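Long-range contacts in putative nudix hydrolase family member (Chromobacterium violaceum, PDB 3F13), which probably hydrolyses nucleoside diphosphate-linked or related substrates with the help of magnesium, as a putative member of the Nudix hydrolase family: residues 18-23 / 82-87; 77-82 / 117-122. All coordinates share one frame; numbering follows the deposited sequence.

Overall arrangement
Both contacts lie in the Nudix domain and reach the same mixed sheet. Their centres are about 10 Å apart. Along the chain the segments come in the order 18-23, 77-82, 82-87 and 117-122. The segments of the two contacts alternate, and Asn82 belongs to both. Contact 1 is the parallel pairing of strands 16-25 and 82-90 inside the sheet, about 7 Å from the chain centre. Contact 2 lies further out, about 13 Å from it. Strands 70-78 and 82-90 form a hairpin. One strand of it pairs with strand 16-25 in contact 1. The end of the other, with the turn, meets the start of helix 118-132 in contact 2.

Contact 1 of 2, residues 18-23 / 82-87; sequences RATAII and NAHKVY
The His84 ring has Arg18 CB over one face and Thr20 OG1 at its edge. Arg18 CB lies 4.2 Å from the centroid of the His84 ring, offset toward the rim: a CH-pi contact. At the edge, Thr20 OG1 and His84 ND1 are hydrogen-bonded at 2.7 Å. Thr20 and His84 lie on the same face of the sheet; Thr20 OG1 is anti to its own carbonyl carbon, beside N (chi1 -69°). The Arg18 and His84 side chains lie side by side and point the same way, their guanidinium and ring planes 51° apart. On the face with Ala19, the Tyr87 ring has Thr20 O at its edge, and Ala19 CB meets Tyr87 CE2 at 4.1 Å.

The strands pair in parallel register, Arg18 with His84 through Ala21 with Tyr87. Five backbone hydrogen bonds join them. The ladder begins with Arg18 N to Ala83 O. The bond from Ile22 N to Tyr87 O is 2.8 Å long and nearly straight, at 177°. Further along, Ile22 CD1 presses on Val86 CG1 at 3.4 Å, tighter than usual for two carbons.

This is a central strand pair of the Nudix fold. Helix 52-64 covers the face with Ala19 and Tyr87 through Leu56. Strand 16-25 also pairs with strands 28-33 and 43-45, while strand 70-78 flanks strand 82-90 and supplies Asp76 for a salt bridge with Lys85.

Contact 2 of 2, residues 77-82 / 117-122; sequences HITPFN and FVEGRA
His77 at the end of strand 70-78 faces Glu119 in the first turn of helix 118-132, where the nearest CA atoms, those of Thr79 and Glu119, are 7.7 Å apart. The end of a beta-hairpin (strands 70-78 and 82-90) and its turn meet the helix at the surface of the Nudix domain, through a His-carboxylate hydrogen bond. His77 NE2 donates to Glu119 OE1 at 2.8 Å, with an angle of 170° at the hydrogen. The oxygen lies in the plane of the imidazole, but NE2 meets it from above the carboxylate plane. Ring and carboxylate planes are 62° apart. The Glu119 chain bends at chi2 (-57°), which turns CD toward Thr79. Thr79 CG2 touches Glu119 CD at 3.4 Å, so the carboxylate has an imidazole and a methyl group as neighbours. One helical turn on, Ala122 CB lies against His77 CE1 at 3.6 Å.

The Thr79 hydroxyl is turned to its own chain. OG1 accepts from Phe81 N and Asn82 N, forming an ST turn and an ST motif in the turn that joins strands 70-78 and 82-90. Thr79 N also donates to Asn82 O at 2.9 Å. Phe81 N and Asn82 N each lie 3.2 Å from Thr79 OG1.

Contact 1 of 2, residues 18-23 / 82-87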
ATOM      1  N   ARG B  18      -6.081  12.440   9.077  1.00 26.93           N
ATOM      2  CA  ARG B  18      -5.398  11.402   9.836  1.00 26.64           C
ATOM      3  C   ARG B  18      -5.406  10.141   9.005  1.00 26.91           C
ATOM      4  O   ARG B  18      -6.308   9.975   8.176  1.00 26.94           O
ATOM      5  CB  ARG B  18      -6.077  11.140  11.178  1.00 28.07           C
ATOM      6  CG  ARG B  18      -5.933  12.335  12.141  1.00 28.34           C
ATOM      7  CD  ARG B  18      -6.440  12.009  13.525  1.00 31.17           C
ATOM      8  NE  ARG B  18      -5.640  10.998  14.224  1.00 34.78           N
ATOM      9  CZ  ARG B  18      -4.738  11.298  15.158  1.00 36.16           C
ATOM     10  NH1 ARG B  18      -4.055  10.325  15.743  1.00 37.87           N
ATOM     11  NH2 ARG B  18      -4.513  12.568  15.483  1.00 36.85           N
ATOM     12  N   ALA B  19      -4.403   9.280   9.200  1.00 26.48           N
ATOM     13  CA  ALA B  19      -4.455   7.923   8.602  1.00 25.33           C
ATOM     14  C   ALA B  19      -4.667   6.929   9.735  1.00 24.98           C
ATOM     15  O   ALA B  19      -4.144   7.132  10.829  1.00 27.40           O
ATOM     16  CB  ALA B  19      -3.154   7.570   7.840  1.00 25.67           C
ATOM     17  N   THR B  20      -5.401   5.843   9.496  1.00 25.45           N
ATOM     18  CA  THR B  20      -5.621   4.877  10.558  1.00 25.47           C
ATOM     19  C   THR B  20      -5.414   3.510   9.934  1.00 25.36           C
ATOM     20  O   THR B  20      -5.882   3.321   8.792  1.00 24.14           O
ATOM     21  CB  THR B  20      -7.063   5.001  11.074  1.00 26.51           C
ATOM     22  OG1 THR B  20      -7.181   6.256  11.771  1.00 30.02           O
ATOM     23  CG2 THR B  20      -7.441   3.829  12.007  1.00 26.29           C
ATOM     24  N   ALA B  21      -4.704   2.603  10.625  1.00 25.06           N
ATOM     25  CA  ALA B  21      -4.414   1.232  10.094  1.00 24.84           C
ATOM     26  C   ALA B  21      -5.206   0.155  10.776  1.00 25.85           C
ATOM     27  O   ALA B  21      -5.312   0.128  12.013  1.00 24.73           O
ATOM     28  CB  ALA B  21      -2.922   0.880  10.268  1.00 25.60           C
ATOM     29  N   ILE B  22      -5.708  -0.762   9.972  1.00 24.23           N
ATOM     30  CA  ILE B  22      -6.248  -2.003  10.478  1.00 24.61           C
ATOM     31  C   ILE B  22      -5.238  -3.053  10.104  1.00 24.58           C
ATOM     32  O   ILE B  22      -5.051  -3.321   8.915  1.00 23.45           O
ATOM     33  CB  ILE B  22      -7.559  -2.377   9.790  1.00 25.24           C
ATOM     34  CG1 ILE B  22      -8.701  -1.443  10.231  1.00 27.27           C
ATOM     35  CG2 ILE B  22      -7.866  -3.872  10.092  1.00 24.19           C
ATOM     36  CD1 ILE B  22      -8.309  -0.051  10.509  1.00 32.78           C
ATOM     37  N   ILE B  23      -4.541  -3.609  11.110  1.00 24.84           N
ATOM     38  CA  ILE B  23      -3.528  -4.629  10.890  1.00 25.93           C
ATOM     39  C   ILE B  23      -3.952  -5.916  11.576  1.00 27.56           C
ATOM     40  O   ILE B  23      -3.994  -5.969  12.807  1.00 28.70           O
ATOM     41  CB  ILE B  23      -2.187  -4.200  11.488  1.00 24.19           C
ATOM     42  CG1 ILE B  23      -1.669  -2.987  10.736  1.00 25.30           C
ATOM     43  CG2 ILE B  23      -1.152  -5.335  11.388  1.00 25.30           C
ATOM     44  CD1 ILE B  23      -0.555  -2.243  11.522  1.00 27.95           C
ATOM     45  N   ASN B  82     -11.456  15.371  13.054  1.00 31.16           N
ATOM     46  CA  ASN B  82     -10.516  14.668  12.186  1.00 30.32           C
ATOM     47  C   ASN B  82     -11.186  13.989  10.990  1.00 29.01           C
ATOM     48  O   ASN B  82     -12.339  13.521  11.074  1.00 28.26           O
ATOM     49  CB  ASN B  82      -9.761  13.642  13.024  1.00 31.52           C
ATOM     50  CG  ASN B  82      -8.887  14.324  14.072  1.00 33.80           C
ATOM     51  OD1 ASN B  82      -8.156  15.266  13.759  1.00 40.43           O
ATOM     52  ND2 ASN B  82      -9.002  13.903  15.305  1.00 36.86           N
ATOM     53  N   ALA B  83     -10.479  13.960   9.867  1.00 27.46           N
ATOM     54  CA  ALA B  83     -10.925  13.180   8.716  1.00 27.34           C
ATOM     55  C   ALA B  83      -9.976  11.996   8.491  1.00 27.45           C
ATOM     56  O   ALA B  83      -8.861  12.195   8.048  1.00 27.30           O
ATOM     57  CB  ALA B  83     -11.011  14.046   7.452  1.00 27.02           C
ATOM     58  N   HIS B  84     -10.422  10.765   8.798  1.00 26.95           N
ATOM     59  CA  HIS B  84      -9.522   9.632   8.708  1.00 25.84           C
ATOM     60  C   HIS B  84      -9.641   8.995   7.339  1.00 26.20           C
ATOM     61  O   HIS B  84     -10.752   8.907   6.804  1.00 26.33           O
ATOM     62  CB  HIS B  84      -9.919   8.522   9.703  1.00 26.56           C
ATOM     63  CG  HIS B  84      -9.758   8.905  11.144  1.00 26.88           C
ATOM     64  ND1 HIS B  84      -8.744   8.417  11.943  1.00 29.86           N
ATOM     65  CD2 HIS B  84     -10.497   9.721  11.930  1.00 29.41           C
ATOM     66  CE1 HIS B  84      -8.875   8.906  13.166  1.00 30.60           C
ATOM     67  NE2 HIS B  84      -9.939   9.691  13.187  1.00 31.60           N
ATOM     68  N   LYS B  85      -8.521   8.586   6.759  1.00 25.26           N
ATOM     69  CA  LYS B  85      -8.592   7.481   5.772  1.00 24.88           C
ATOM     70  C   LYS B  85      -8.177   6.206   6.482  1.00 25.25           C
ATOM     71  O   LYS B  85      -7.167   6.171   7.200  1.00 24.17           O
ATOM     72  CB  LYS B  85      -7.722   7.715   4.546  1.00 24.66           C
ATOM     73  CG  LYS B  85      -8.353   8.686   3.543  1.00 29.34           C
ATOM     74  CD  LYS B  85      -7.538   8.858   2.297  1.00 33.72           C
ATOM     75  CE  LYS B  85      -8.272   9.803   1.362  1.00 36.63           C
ATOM     76  NZ  LYS B  85      -9.622   9.284   0.956  1.00 40.46           N
ATOM     77  N   VAL B  86      -8.930   5.133   6.243  1.00 23.24           N
ATOM     78  CA  VAL B  86      -8.680   3.880   6.930  1.00 23.68           C
ATOM     79  C   VAL B  86      -8.152   2.843   5.945  1.00 23.12           C
ATOM     80  O   VAL B  86      -8.751   2.687   4.887  1.00 23.92           O
ATOM     81  CB  VAL B  86     -10.014   3.355   7.532  1.00 24.12           C
ATOM     82  CG1 VAL B  86      -9.810   2.014   8.290  1.00 26.59           C
ATOM     83  CG2 VAL B  86     -10.567   4.410   8.491  1.00 24.35           C
ATOM     84  N   TYR B  87      -7.072   2.136   6.300  1.00 21.11           N
ATOM     85  CA  TYR B  87      -6.403   1.178   5.398  1.00 23.49           C
ATOM     86  C   TYR B  87      -6.141  -0.162   6.081  1.00 23.39           C
ATOM     87  O   TYR B  87      -5.681  -0.198   7.240  1.00 24.96           O
ATOM     88  CB  TYR B  87      -5.002   1.665   4.995  1.00 21.98           C
ATOM     89  CG  TYR B  87      -4.943   3.084   4.465  1.00 21.14           C
ATOM     90  CD1 TYR B  87      -4.867   3.324   3.090  1.00 23.51           C
ATOM     91  CD2 TYR B  87      -4.972   4.183   5.331  1.00 22.05           C
ATOM     92  CE1 TYR B  87      -4.811   4.595   2.573  1.00 22.54           C
ATOM     93  CE2 TYR B  87      -4.894   5.502   4.805  1.00 21.02           C
ATOM     94  CZ  TYR B  87      -4.856   5.684   3.416  1.00 20.59           C
ATOM     95  OH  TYR B  87      -4.766   6.969   2.871  1.00 26.80           O
TER

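Contact 2 of 2, residues 77-82 / 117-122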
ATOM      1  N   HIS B  77     -13.444   8.008   7.484  1.00 30.32           N
ATOM      2  CA  HIS B  77     -14.235   8.067   8.687  1.00 31.01           C
ATOM      3  C   HIS B  77     -14.069   9.489   9.220  1.00 31.15           C
ATOM      4  O   HIS B  77     -12.958   9.869   9.591  1.00 29.14           O
ATOM      5  CB  HIS B  77     -13.684   7.093   9.718  1.00 31.64           C
ATOM      6  CG  HIS B  77     -14.414   7.126  11.020  1.00 35.44           C
ATOM      7  ND1 HIS B  77     -15.573   6.418  11.234  1.00 35.32           N
ATOM      8  CD2 HIS B  77     -14.154   7.784  12.173  1.00 36.77           C
ATOM      9  CE1 HIS B  77     -15.998   6.635  12.467  1.00 37.49           C
ATOM     10  NE2 HIS B  77     -15.157   7.466  13.056  1.00 39.18           N
ATOM     11  N   ILE B  78     -15.135  10.290   9.227  1.00 30.70           N
ATOM     12  CA  ILE B  78     -14.987  11.643   9.780  1.00 30.53           C
ATOM     13  C   ILE B  78     -15.573  11.758  11.196  1.00 29.95           C
ATOM     14  O   ILE B  78     -16.580  11.155  11.534  1.00 29.18           O
ATOM     15  CB  ILE B  78     -15.572  12.767   8.874  1.00 31.42           C
ATOM     16  CG1 ILE B  78     -17.096  12.660   8.818  1.00 33.07           C
ATOM     17  CG2 ILE B  78     -14.947  12.689   7.457  1.00 33.17           C
ATOM     18  CD1 ILE B  78     -17.795  13.859   8.238  1.00 36.60           C
ATOM     19  N   THR B  79     -14.937  12.592  11.993  1.00 28.94           N
ATOM     20  CA  THR B  79     -15.444  12.906  13.329  1.00 30.20           C
ATOM     21  C   THR B  79     -15.461  14.434  13.422  1.00 30.31           C
ATOM     22  O   THR B  79     -15.134  15.111  12.453  1.00 29.27           O
ATOM     23  CB  THR B  79     -14.486  12.376  14.387  1.00 29.97           C
ATOM     24  OG1 THR B  79     -13.401  13.297  14.496  1.00 31.47           O
ATOM     25  CG2 THR B  79     -13.942  11.007  13.959  1.00 31.13           C
ATOM     26  N   PRO B  80     -15.786  14.987  14.605  1.00 31.32           N
ATOM     27  CA  PRO B  80     -15.934  16.443  14.607  1.00 32.13           C
ATOM     28  C   PRO B  80     -14.635  17.176  14.395  1.00 32.25           C
ATOM     29  O   PRO B  80     -14.668  18.320  13.939  1.00 32.76           O
ATOM     30  CB  PRO B  80     -16.533  16.744  15.997  1.00 32.65           C
ATOM     31  CG  PRO B  80     -17.327  15.462  16.332  1.00 32.60           C
ATOM     32  CD  PRO B  80     -16.352  14.365  15.817  1.00 32.33           C
ATOM     33  N   PHE B  81     -13.514  16.504  14.663  1.00 32.17           N
ATOM     34  CA  PHE B  81     -12.191  17.113  14.586  1.00 33.20           C
ATOM     35  C   PHE B  81     -11.259  16.622  13.469  1.00 31.70           C
ATOM     36  O   PHE B  81     -10.361  17.360  13.043  1.00 30.94           O
ATOM     37  CB  PHE B  81     -11.471  16.913  15.918  1.00 34.79           C
ATOM     38  CG  PHE B  81     -12.040  17.761  17.025  1.00 39.56           C
ATOM     39  CD1 PHE B  81     -11.537  19.039  17.267  1.00 44.22           C
ATOM     40  CD2 PHE B  81     -13.094  17.300  17.778  1.00 42.76           C
ATOM     41  CE1 PHE B  81     -12.077  19.835  18.279  1.00 45.77           C
ATOM     42  CE2 PHE B  81     -13.651  18.082  18.773  1.00 45.43           C
ATOM     43  CZ  PHE B  81     -13.143  19.357  19.025  1.00 46.37           C
ATOM     44  N   ASN B  82     -11.456  15.371  13.054  1.00 31.16           N
ATOM     45  CA  ASN B  82     -10.516  14.668  12.186  1.00 30.32           C
ATOM     46  C   ASN B  82     -11.186  13.989  10.990  1.00 29.01           C
ATOM     47  O   ASN B  82     -12.339  13.521  11.074  1.00 28.26           O
ATOM     48  CB  ASN B  82      -9.761  13.642  13.024  1.00 31.52           C
ATOM     49  CG  ASN B  82      -8.887  14.324  14.072  1.00 33.80           C
ATOM     50  OD1 ASN B  82      -8.156  15.266  13.759  1.00 40.43           O
ATOM     51  ND2 ASN B  82      -9.002  13.903  15.305  1.00 36.86           N
ATOM     52  N   PHE B 117     -10.874   3.589  22.433  1.00 38.73           N
ATOM     53  CA  PHE B 117     -11.357   4.872  22.036  1.00 38.77           C
ATOM     54  C   PHE B 117     -12.614   4.695  21.161  1.00 38.33           C
ATOM     55  O   PHE B 117     -12.697   3.778  20.345  1.00 37.53           O
ATOM     56  CB  PHE B 117     -10.284   5.645  21.293  1.00 39.59           C
ATOM     57  CG  PHE B 117     -10.647   7.065  21.082  1.00 44.64           C
ATOM     58  CD1 PHE B 117     -10.438   8.003  22.090  1.00 47.86           C
ATOM     59  CD2 PHE B 117     -11.269   7.464  19.905  1.00 48.37           C
ATOM     60  CE1 PHE B 117     -10.806   9.328  21.912  1.00 50.59           C
ATOM     61  CE2 PHE B 117     -11.649   8.780  19.719  1.00 51.01           C
ATOM     62  CZ  PHE B 117     -11.412   9.722  20.725  1.00 51.45           C
ATOM     63  N   VAL B 118     -13.600   5.562  21.356  1.00 37.80           N
ATOM     64  CA  VAL B 118     -14.884   5.474  20.652  1.00 38.07           C
ATOM     65  C   VAL B 118     -14.798   5.389  19.114  1.00 37.62           C
ATOM     66  O   VAL B 118     -15.383   4.505  18.510  1.00 37.33           O
ATOM     67  CB  VAL B 118     -15.782   6.682  20.994  1.00 38.37           C
ATOM     68  CG1 VAL B 118     -15.001   7.970  20.885  1.00 40.08           C
ATOM     69  CG2 VAL B 118     -16.992   6.702  20.051  1.00 40.18           C
ATOM     70  N   GLU B 119     -14.107   6.347  18.494  1.00 37.20           N
ATOM     71  CA  GLU B 119     -13.872   6.319  17.035  1.00 36.61           C
ATOM     72  C   GLU B 119     -13.118   5.065  16.566  1.00 35.37           C
ATOM     73  O   GLU B 119     -13.383   4.544  15.483  1.00 34.32           O
ATOM     74  CB  GLU B 119     -13.090   7.550  16.594  1.00 37.05           C
ATOM     75  CG  GLU B 119     -13.715   8.901  17.001  1.00 40.24           C
ATOM     76  CD  GLU B 119     -15.148   9.092  16.489  1.00 43.37           C
ATOM     77  OE1 GLU B 119     -15.638   8.231  15.714  1.00 46.46           O
ATOM     78  OE2 GLU B 119     -15.793  10.104  16.869  1.00 45.84           O
ATOM     79  N   GLY B 120     -12.155   4.607  17.369  1.00 33.94           N
ATOM     80  CA  GLY B 120     -11.487   3.320  17.121  1.00 33.78           C
ATOM     81  C   GLY B 120     -12.519   2.199  17.045  1.00 33.49           C
ATOM     82  O   GLY B 120     -12.495   1.358  16.141  1.00 33.61           O
ATOM     83  N   ARG B 121     -13.453   2.172  17.991  1.00 32.95           N
ATOM     84  CA  ARG B 121     -14.509   1.150  17.921  1.00 32.57           C
ATOM     85  C   ARG B 121     -15.418   1.308  16.715  1.00 32.10           C
ATOM     86  O   ARG B 121     -15.787   0.314  16.089  1.00 32.55           O
ATOM     87  CB  ARG B 121     -15.379   1.126  19.198  1.00 33.25           C
ATOM     88  CG  ARG B 121     -16.172  -0.153  19.319  1.00 33.14           C
ATOM     89  CD  ARG B 121     -17.014  -0.225  20.634  1.00 36.17           C
ATOM     90  NE  ARG B 121     -16.161  -0.286  21.827  1.00 36.18           N
ATOM     91  CZ  ARG B 121     -15.804  -1.403  22.454  1.00 34.90           C
ATOM     92  NH1 ARG B 121     -16.203  -2.584  22.006  1.00 38.23           N
ATOM     93  NH2 ARG B 121     -15.032  -1.339  23.538  1.00 36.84           N
ATOM     94  N   ALA B 122     -15.773   2.549  16.390  1.00 31.99           N
ATOM     95  CA  ALA B 122     -16.662   2.846  15.260  1.00 31.10           C
ATOM     96  C   ALA B 122     -16.019   2.321  13.986  1.00 31.57           C
ATOM     97  O   ALA B 122     -16.686   1.722  13.115  1.00 31.00           O
ATOM     98  CB  ALA B 122     -16.847   4.335  15.131  1.00 32.16           C
TER